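RNA polymerase sigma factor SIGMA-28 (FliA) (Aquifex aeolicus, PDB 1RP3) probably acts as a sigma factor that directs RNA polymerase to flagellar promoters, and is seen here in an inactive conformation bound to the anti-sigma factor FlgM. Local coordinates at residues Gly52-Val57 and Tyr71-Ile76; Glu115-Val121 and Thr215-Arg219; Ser146-Phe151 and Leu231-Ser236. Residue numbers count along the deposited sequence, not the author numbering.

From the N terminus, interaction 1 comes first and is complete before the others begin. It closes a short loop: 13 residues separate its segments, which join helices 42-58 and 66-85 within sigma region 2. The chain then opens interaction 2 at 115-121 and interaction 3 at 146-151, both in region 3. Region 4 supplies the second halves, 215-219 and then 231-236. The two long loops therefore cross rather than nest. Both end on helix 217-236, so interactions 2 and 3 fix this one helix to region 3 at two places, with centres 28 Å apart. Interactions 1 and 2 lie on opposite sides of the chain's centre, 40 Å apart between centres.

Interaction 1 of 3, residues Gly52-Val57 and Tyr71-Ile76; sequences GLIKAV and YIKLRI
Two consecutive helices of sigma region 2, 42-58 and 66-85, pack here as an antiparallel, strongly crossed pair. The segment axes approach to 8.2 Å at 139°. Gly-52 and Ile-76 form the closest CA pair, 4.8 Å apart. A CB on Gly-52 would clash with Arg-75 O. Leu-53 (chi1 t, chi2 p) sets CD1 3.5 Å from Ile-72 CG2 and CB 4.1 Å from Ile-76 CG1. It also touches Tyr-21 and Val-25, so helix 7-33 covers this side. Lys-55 CB lies 3.8 Å from Arg-75 NH2. Ala-56 pairs in register with Ile-72, their CA atoms 5.6 Å apart. Its CB meets Arg-75 CG at 3.6 Å, Ile-72 CD1 at 3.9 Å and Tyr-71 CE2 at 4.0 Å. Val-57 points away, but its CG2 reaches Ile-72 CD1 at 4.2 Å, helped by chi1 m and chi2 m of Ile-72. Arg-75 folds back with chi1 to chi3 all m. One guanidinium face lies over Ala-56 N, and NH1 of Arg-75 donates to Tyr-71 OH at 2.9 Å.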
loop_
_atom_site.group_PDB
_atom_site.type_symbol
_atom_site.label_atom_id
_atom_site.label_comp_id
_atom_site.label_asym_id
_atom_site.label_seq_id
_atom_site.Cartn_x
_atom_site.Cartn_y
_atom_site.Cartn_z
ATOM N N GLY A 52 1.988 -7.046 -13.661
ATOM C CA GLY A 52 2.712 -5.790 -13.703
ATOM C C GLY A 52 4.213 -6.011 -13.809
ATOM O O GLY A 52 4.894 -5.353 -14.588
ATOM N N LEU A 53 4.718 -6.984 -13.058
ATOM C CA LEU A 53 6.133 -7.320 -13.058
ATOM C C LEU A 53 6.631 -7.797 -14.427
ATOM O O LEU A 53 7.667 -7.349 -14.908
ATOM C CB LEU A 53 6.407 -8.387 -12.001
ATOM C CG LEU A 53 7.740 -9.134 -12.081
ATOM C CD1 LEU A 53 8.928 -8.183 -11.977
ATOM C CD2 LEU A 53 7.794 -10.185 -10.976
ATOM N N ILE A 54 5.875 -8.689 -15.054
ATOM C CA ILE A 54 6.244 -9.235 -16.352
ATOM C C ILE A 54 6.273 -8.144 -17.420
ATOM O O ILE A 54 7.144 -8.137 -18.278
ATOM C CB ILE A 54 5.266 -10.350 -16.781
ATOM C CG1 ILE A 54 5.363 -11.531 -15.816
ATOM C CG2 ILE A 54 5.542 -10.787 -18.216
ATOM C CD1 ILE A 54 4.324 -12.638 -16.082
ATOM N N LYS A 55 5.292 -7.249 -17.380
ATOM C CA LYS A 55 5.224 -6.152 -18.334
ATOM C C LYS A 55 6.394 -5.189 -18.173
ATOM O O LYS A 55 6.957 -4.738 -19.170
ATOM C CB LYS A 55 3.901 -5.408 -18.213
ATOM C CG LYS A 55 2.728 -6.197 -18.769
ATOM C CD LYS A 55 1.432 -5.426 -18.599
ATOM C CE LYS A 55 0.259 -6.151 -19.240
ATOM N NZ LYS A 55 -1.040 -5.475 -18.891
ATOM N N ALA A 56 6.778 -4.917 -16.925
ATOM C CA ALA A 56 7.899 -4.028 -16.627
ATOM C C ALA A 56 9.203 -4.633 -17.131
ATOM O O ALA A 56 10.058 -3.931 -17.666
ATOM C CB ALA A 56 7.996 -3.766 -15.116
ATOM N N VAL A 57 9.347 -5.943 -16.964
ATOM C CA VAL A 57 10.556 -6.632 -17.404
ATOM C C VAL A 57 10.712 -6.564 -18.924
ATOM O O VAL A 57 11.804 -6.324 -19.431
ATOM C CB VAL A 57 10.560 -8.100 -16.922
ATOM C CG1 VAL A 57 11.604 -8.928 -17.673
ATOM C CG2 VAL A 57 10.841 -8.136 -15.443
ATOM N N TYR A 71 11.947 0.926 -11.149
ATOM C CA TYR A 71 10.932 0.911 -12.185
ATOM C C TYR A 71 9.999 -0.293 -11.978
ATOM O O TYR A 71 8.774 -0.165 -12.073
ATOM C CB TYR A 71 11.572 0.855 -13.579
ATOM C CG TYR A 71 10.549 0.852 -14.693
ATOM C CD1 TYR A 71 9.746 1.972 -14.913
ATOM C CD2 TYR A 71 10.358 -0.275 -15.503
ATOM C CE1 TYR A 71 8.778 1.985 -15.890
ATOM C CE2 TYR A 71 9.386 -0.279 -16.496
ATOM C CZ TYR A 71 8.594 0.864 -16.681
ATOM O OH TYR A 71 7.601 0.888 -17.645
ATOM N N ILE A 72 10.593 -1.462 -11.731
ATOM C CA ILE A 72 9.847 -2.704 -11.500
ATOM C C ILE A 72 8.861 -2.458 -10.358
ATOM O O ILE A 72 7.673 -2.745 -10.470
ATOM C CB ILE A 72 10.775 -3.887 -11.044
ATOM C CG1 ILE A 72 11.901 -4.175 -12.047
ATOM C CG2 ILE A 72 9.941 -5.119 -10.756
ATOM C CD1 ILE A 72 11.450 -4.508 -13.401
ATOM N N LYS A 73 9.375 -1.898 -9.268
ATOM C CA LYS A 73 8.561 -1.622 -8.094
ATOM C C LYS A 73 7.394 -0.713 -8.423
ATOM O O LYS A 73 6.268 -0.937 -7.986
ATOM C CB LYS A 73 9.401 -0.991 -6.986
ATOM C CG LYS A 73 8.668 -0.930 -5.663
ATOM C CD LYS A 73 9.048 0.293 -4.847
ATOM C CE LYS A 73 10.507 0.277 -4.425
ATOM N NZ LYS A 73 10.868 1.550 -3.734
ATOM N N LEU A 74 7.659 0.278 -9.254
ATOM C CA LEU A 74 6.640 1.230 -9.641
ATOM C C LEU A 74 5.521 0.582 -10.462
ATOM O O LEU A 74 4.335 0.852 -10.226
ATOM C CB LEU A 74 7.300 2.366 -10.412
ATOM C CG LEU A 74 6.407 3.496 -10.904
ATOM C CD1 LEU A 74 5.736 4.194 -9.716
ATOM C CD2 LEU A 74 7.262 4.462 -11.697
ATOM N N ARG A 75 5.886 -0.275 -11.414
ATOM C CA ARG A 75 4.886 -0.949 -12.242
ATOM C C ARG A 75 4.039 -1.946 -11.453
ATOM O O ARG A 75 2.848 -2.098 -11.719
ATOM C CB ARG A 75 5.538 -1.638 -13.443
ATOM C CG ARG A 75 6.265 -0.687 -14.405
ATOM C CD ARG A 75 5.297 0.230 -15.128
ATOM N NE ARG A 75 4.193 -0.498 -15.758
ATOM C CZ ARG A 75 4.242 -1.061 -16.969
ATOM N NH1 ARG A 75 5.346 -0.991 -17.713
ATOM N NH2 ARG A 75 3.184 -1.715 -17.438
ATOM N N ILE A 76 4.652 -2.608 -10.473
ATOM C CA ILE A 76 3.958 -3.581 -9.634
ATOM C C ILE A 76 2.870 -2.863 -8.837
ATOM O O ILE A 76 1.717 -3.285 -8.854
ATOM C CB ILE A 76 4.943 -4.301 -8.664
ATOM C CG1 ILE A 76 5.883 -5.211 -9.451
ATOM C CG2 ILE A 76 4.187 -5.085 -7.589
ATOM C CD1 ILE A 76 7.054 -5.717 -8.622
#

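Interaction 2 of 3, residues Glu115-Val121 and Thr215-Arg219; sequences EPTDEEV and TSVSR
Hydrogen bonds to one carboxylate dominate this contact. Asp-118 (chi1 m) turns its carboxylate to the first turn of helix 217-236. Its OD2 accepts from Val-217 N at 3.0 Å, nearly in line. Its OD1 accepts from Ser-218 N and from Ser-218 OG, both at 2.9 Å. A further bond from Val-217 N to Asp-118 OD1, at 3.0 Å, is weak. The acid thus uses backbone N-H groups at the start of the facing helix.

Both helices also carry caps of their own. The two N-cap residues, Thr-117 and Ser-216, both extended, face each other with CA atoms 5.6 Å apart. Thr-117 (chi1 p) caps helix 118-125: its OG1 accepts from Glu-120 N at 3.1 Å. Glu-120 OE1 accepts from Thr-117 N at 3.1 Å, completing a capping box. Ser-216 (chi1 p) caps helix 217-236, with OG 3.0 Å from Arg-219 N. In sigma region 4, helices 206-212 and 217-236 form the helix-turn-helix, and the second is the recognition helix. Its N-terminal end here lies against region 3, consistent with the inactive conformation.

Among charges, Glu-115 OE1 is 4.4 Å from Arg-219 NE, beyond a salt bridge and well out of the guanidinium plane.

In van der Waals packing, Ser-216 CB sits 3.6 Å from Pro-116 O. Asp-118 and Val-217 both touch Phe-133 of helix 129-158.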
loop_
_atom_site.group_PDB
_atom_site.type_symbol
_atom_site.label_atom_id
_atom_site.label_comp_id
_atom_site.label_asym_id
_atom_site.label_seq_id
_atom_site.Cartn_x
_atom_site.Cartn_y
_atom_site.Cartn_z
ATOM N N GLU A 115 -14.742 9.268 24.210
ATOM C CA GLU A 115 -14.676 8.645 22.896
ATOM C C GLU A 115 -15.354 7.273 22.981
ATOM O O GLU A 115 -15.110 6.515 23.915
ATOM C CB GLU A 115 -13.210 8.466 22.494
ATOM C CG GLU A 115 -12.991 7.847 21.120
ATOM C CD GLU A 115 -13.327 8.790 19.982
ATOM O OE1 GLU A 115 -12.992 9.991 20.082
ATOM O OE2 GLU A 115 -13.908 8.315 18.980
ATOM N N PRO A 116 -16.215 6.936 22.008
ATOM C CA PRO A 116 -16.913 5.640 22.002
ATOM C C PRO A 116 -15.966 4.480 21.698
ATOM O O PRO A 116 -14.886 4.682 21.150
ATOM C CB PRO A 116 -17.903 5.788 20.844
ATOM C CG PRO A 116 -18.042 7.259 20.653
ATOM C CD PRO A 116 -16.658 7.773 20.883
ATOM N N THR A 117 -16.367 3.266 22.053
ATOM C CA THR A 117 -15.549 2.097 21.747
ATOM C C THR A 117 -16.048 1.609 20.393
ATOM O O THR A 117 -17.103 2.045 19.936
ATOM C CB THR A 117 -15.735 0.950 22.782
ATOM O OG1 THR A 117 -17.076 0.456 22.735
ATOM C CG2 THR A 117 -15.446 1.430 24.175
ATOM N N ASP A 118 -15.319 0.699 19.757
ATOM C CA ASP A 118 -15.756 0.171 18.467
ATOM C C ASP A 118 -17.033 -0.659 18.628
ATOM O O ASP A 118 -17.911 -0.657 17.754
ATOM C CB ASP A 118 -14.644 -0.668 17.827
ATOM C CG ASP A 118 -13.373 0.142 17.573
ATOM O OD1 ASP A 118 -13.460 1.238 16.968
ATOM O OD2 ASP A 118 -12.283 -0.307 17.995
ATOM N N GLU A 119 -17.145 -1.339 19.766
ATOM C CA GLU A 119 -18.314 -2.162 20.051
ATOM C C GLU A 119 -19.540 -1.268 20.174
ATOM O O GLU A 119 -20.635 -1.642 19.733
ATOM C CB GLU A 119 -18.126 -2.955 21.350
ATOM C CG GLU A 119 -16.703 -2.952 21.913
ATOM C CD GLU A 119 -15.758 -3.855 21.160
ATOM O OE1 GLU A 119 -16.157 -4.978 20.785
ATOM O OE2 GLU A 119 -14.601 -3.455 20.958
ATOM N N GLU A 120 -19.345 -0.075 20.736
ATOM C CA GLU A 120 -20.440 0.879 20.909
ATOM C C GLU A 120 -20.841 1.551 19.596
ATOM O O GLU A 120 -22.016 1.868 19.385
ATOM C CB GLU A 120 -20.094 1.931 21.978
ATOM C CG GLU A 120 -20.083 1.385 23.423
ATOM C CD GLU A 120 -19.536 2.371 24.466
ATOM O OE1 GLU A 120 -18.759 3.287 24.101
ATOM O OE2 GLU A 120 -19.867 2.210 25.670
ATOM N N VAL A 121 -19.864 1.758 18.714
ATOM C CA VAL A 121 -20.110 2.381 17.420
ATOM C C VAL A 121 -20.911 1.415 16.557
ATOM O O VAL A 121 -21.906 1.789 15.945
ATOM C CB VAL A 121 -18.776 2.749 16.695
ATOM C CG1 VAL A 121 -19.053 3.183 15.261
ATOM C CG2 VAL A 121 -18.038 3.860 17.450
ATOM N N THR A 215 -6.850 4.228 22.076
ATOM C CA THR A 215 -8.160 4.687 21.633
ATOM C C THR A 215 -8.840 3.596 20.803
ATOM O O THR A 215 -8.397 2.441 20.809
ATOM C CB THR A 215 -8.044 5.987 20.811
ATOM O OG1 THR A 215 -9.355 6.519 20.546
ATOM C CG2 THR A 215 -7.325 5.716 19.497
ATOM N N SER A 216 -9.925 3.960 20.115
ATOM C CA SER A 216 -10.672 3.029 19.264
ATOM C C SER A 216 -10.132 3.015 17.833
ATOM O O SER A 216 -9.410 3.922 17.423
ATOM C CB SER A 216 -12.140 3.439 19.195
ATOM O OG SER A 216 -12.268 4.649 18.464
ATOM N N VAL A 217 -10.521 1.995 17.072
ATOM C CA VAL A 217 -10.112 1.876 15.679
ATOM C C VAL A 217 -10.856 2.944 14.883
ATOM O O VAL A 217 -10.294 3.549 13.976
ATOM C CB VAL A 217 -10.408 0.466 15.112
ATOM C CG1 VAL A 217 -10.061 0.399 13.614
ATOM C CG2 VAL A 217 -9.605 -0.574 15.887
ATOM N N SER A 218 -12.105 3.204 15.255
ATOM C CA SER A 218 -12.901 4.235 14.595
ATOM C C SER A 218 -12.221 5.603 14.682
ATOM O O SER A 218 -12.221 6.370 13.717
ATOM C CB SER A 218 -14.282 4.313 15.224
ATOM O OG SER A 218 -14.903 3.045 15.168
ATOM N N ARG A 219 -11.627 5.892 15.837
ATOM C CA ARG A 219 -10.931 7.154 16.047
ATOM C C ARG A 219 -9.664 7.248 15.196
ATOM O O ARG A 219 -9.406 8.284 14.572
ATOM C CB ARG A 219 -10.586 7.331 17.527
ATOM C CG ARG A 219 -9.706 8.536 17.843
ATOM C CD ARG A 219 -10.335 9.834 17.367
ATOM N NE ARG A 219 -9.474 10.972 17.673
ATOM C CZ ARG A 219 -9.808 12.245 17.487
ATOM N NH1 ARG A 219 -11.001 12.561 16.989
ATOM N NH2 ARG A 219 -8.944 13.203 17.803
#

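Interaction 3 of 3, residues Ser146-Phe151 and Leu231-Ser236; sequences SLEEVF and LREMLS
Both segments are helical, and they run nearly parallel. Their axes make an angle of 24° and come to 9.4 Å at closest. Leu-147 faces Arg-232, with CA atoms 5.2 Å apart. One turn on, Val-150 faces Ser-236, with CA atoms 6.9 Å apart. The contact is mainly apolar, with the aliphatic part of Arg-232 joining in.

Leu-147 (chi1 t, chi2 p) puts CD1 3.9 Å from Arg-232 CA and 4.2 Å from Leu-235 CD1, while its CD2 is 4.3 Å from Leu-231 CB. Val-150 (chi1 t) points at the partner helix. Its CG1 is 3.8 Å from Leu-235 CB, and its CG2 is 3.9 Å from Arg-232 CG. Here the long region 3 helix 129-158 meets the C-terminal end of the region 4 helix 217-236. This docking of region 4 on region 3 is consistent with the inactive conformation of the FlgM complex. The inhibitor lies beside it: Phe-87 of the FlgM chain stacks on the Phe-151 ring and packs on Leu-147, and Leu-83 of FlgM touches Leu-231.

Leu-235 (chi1 m, chi2 t) also brings CD1 to 4.1 Å from Phe-151 CE2. At one margin, Ser-146 CB lies 3.7 Å from Arg-232 CD. Ser-236 OG packs at 3.7 Å on Val-150 CG2 while donating to Arg-232 O at 3.0 Å.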
loop_
_atom_site.group_PDB
_atom_site.type_symbol
_atom_site.label_atom_id
_atom_site.label_comp_id
_atom_site.label_asym_id
_atom_site.label_seq_id
_atom_site.Cartn_x
_atom_site.Cartn_y
_atom_site.Cartn_z
ATOM N N SER A 146 -7.218 7.881 -3.867
ATOM C CA SER A 146 -7.193 9.270 -4.312
ATOM C C SER A 146 -5.798 9.873 -4.168
ATOM O O SER A 146 -5.331 10.573 -5.054
ATOM C CB SER A 146 -8.212 10.103 -3.532
ATOM O OG SER A 146 -9.518 9.703 -3.881
ATOM N N LEU A 147 -5.130 9.591 -3.058
ATOM C CA LEU A 147 -3.791 10.117 -2.868
ATOM C C LEU A 147 -2.800 9.454 -3.827
ATOM O O LEU A 147 -1.839 10.083 -4.252
ATOM C CB LEU A 147 -3.336 9.939 -1.425
ATOM C CG LEU A 147 -1.984 10.572 -1.111
ATOM C CD1 LEU A 147 -1.971 12.028 -1.591
ATOM C CD2 LEU A 147 -1.704 10.484 0.389
ATOM N N GLU A 148 -3.050 8.193 -4.175
ATOM C CA GLU A 148 -2.187 7.451 -5.092
ATOM C C GLU A 148 -2.249 8.085 -6.486
ATOM O O GLU A 148 -1.241 8.157 -7.177
ATOM C CB GLU A 148 -2.605 5.968 -5.154
ATOM C CG GLU A 148 -1.603 5.045 -5.875
ATOM C CD GLU A 148 -1.826 4.950 -7.385
ATOM O OE1 GLU A 148 -2.964 5.156 -7.854
ATOM O OE2 GLU A 148 -0.863 4.637 -8.109
ATOM N N GLU A 149 -3.438 8.545 -6.881
ATOM C CA GLU A 149 -3.626 9.196 -8.176
ATOM C C GLU A 149 -2.672 10.378 -8.320
ATOM O O GLU A 149 -2.122 10.608 -9.393
ATOM C CB GLU A 149 -5.061 9.691 -8.330
ATOM C CG GLU A 149 -6.017 8.669 -8.908
ATOM C CD GLU A 149 -7.436 9.196 -9.022
ATOM O OE1 GLU A 149 -7.625 10.429 -8.919
ATOM O OE2 GLU A 149 -8.363 8.378 -9.211
ATOM N N VAL A 150 -2.476 11.105 -7.223
ATOM C CA VAL A 150 -1.590 12.256 -7.207
ATOM C C VAL A 150 -0.144 11.813 -7.375
ATOM O O VAL A 150 0.570 12.294 -8.264
ATOM C CB VAL A 150 -1.761 13.071 -5.905
ATOM C CG1 VAL A 150 -0.760 14.222 -5.855
ATOM C CG2 VAL A 150 -3.198 13.593 -5.803
ATOM N N PHE A 151 0.272 10.862 -6.548
ATOM C CA PHE A 151 1.624 10.332 -6.624
ATOM C C PHE A 151 1.927 9.693 -7.969
ATOM O O PHE A 151 3.076 9.675 -8.396
ATOM C CB PHE A 151 1.876 9.327 -5.506
ATOM C CG PHE A 151 2.286 9.949 -4.224
ATOM C CD1 PHE A 151 3.624 10.222 -3.974
ATOM C CD2 PHE A 151 1.341 10.285 -3.270
ATOM C CE1 PHE A 151 4.013 10.805 -2.781
ATOM C CE2 PHE A 151 1.720 10.868 -2.076
ATOM C CZ PHE A 151 3.058 11.134 -1.832
ATOM N N LEU A 231 -3.679 15.897 2.699
ATOM C CA LEU A 231 -2.548 15.683 1.806
ATOM C C LEU A 231 -2.921 15.723 0.332
ATOM O O LEU A 231 -2.215 16.340 -0.458
ATOM C CB LEU A 231 -1.828 14.371 2.143
ATOM C CG LEU A 231 -1.154 14.321 3.520
ATOM C CD1 LEU A 231 -0.751 12.902 3.884
ATOM C CD2 LEU A 231 0.038 15.241 3.544
ATOM N N ARG A 232 -4.030 15.092 -0.044
ATOM C CA ARG A 232 -4.438 15.099 -1.445
ATOM C C ARG A 232 -4.695 16.520 -1.952
ATOM O O ARG A 232 -4.216 16.889 -3.022
ATOM C CB ARG A 232 -5.686 14.245 -1.672
ATOM C CG ARG A 232 -6.061 14.138 -3.147
ATOM C CD ARG A 232 -7.499 13.701 -3.357
ATOM N NE ARG A 232 -8.449 14.560 -2.648
ATOM C CZ ARG A 232 -8.722 15.829 -2.962
ATOM N NH1 ARG A 232 -8.118 16.420 -3.991
ATOM N NH2 ARG A 232 -9.599 16.516 -2.236
ATOM N N GLU A 233 -5.457 17.306 -1.187
ATOM C CA GLU A 233 -5.777 18.683 -1.565
ATOM C C GLU A 233 -4.509 19.526 -1.613
ATOM O O GLU A 233 -4.279 20.252 -2.574
ATOM C CB GLU A 233 -6.784 19.285 -0.586
ATOM N N MET A 234 -3.673 19.382 -0.591
ATOM C CA MET A 234 -2.402 20.100 -0.493
ATOM C C MET A 234 -1.498 19.845 -1.702
ATOM O O MET A 234 -0.937 20.776 -2.272
ATOM C CB MET A 234 -1.640 19.659 0.762
ATOM C CG MET A 234 -2.337 19.904 2.079
ATOM S SD MET A 234 -2.446 21.641 2.468
ATOM C CE MET A 234 -0.703 22.097 2.346
ATOM N N LEU A 235 -1.330 18.574 -2.060
ATOM C CA LEU A 235 -0.469 18.198 -3.176
ATOM C C LEU A 235 -1.075 18.480 -4.541
ATOM O O LEU A 235 -0.347 18.621 -5.521
ATOM C CB LEU A 235 -0.048 16.734 -3.062
ATOM C CG LEU A 235 0.795 16.374 -1.832
ATOM C CD1 LEU A 235 1.090 14.888 -1.834
ATOM C CD2 LEU A 235 2.087 17.158 -1.820
ATOM N N SER A 236 -2.401 18.562 -4.598
ATOM C CA SER A 236 -3.111 18.856 -5.838
ATOM C C SER A 236 -3.066 20.350 -6.163
ATOM O O SER A 236 -3.196 20.735 -7.325
ATOM C CB SER A 236 -4.572 18.403 -5.751
ATOM O OG SER A 236 -4.695 17.008 -5.946
#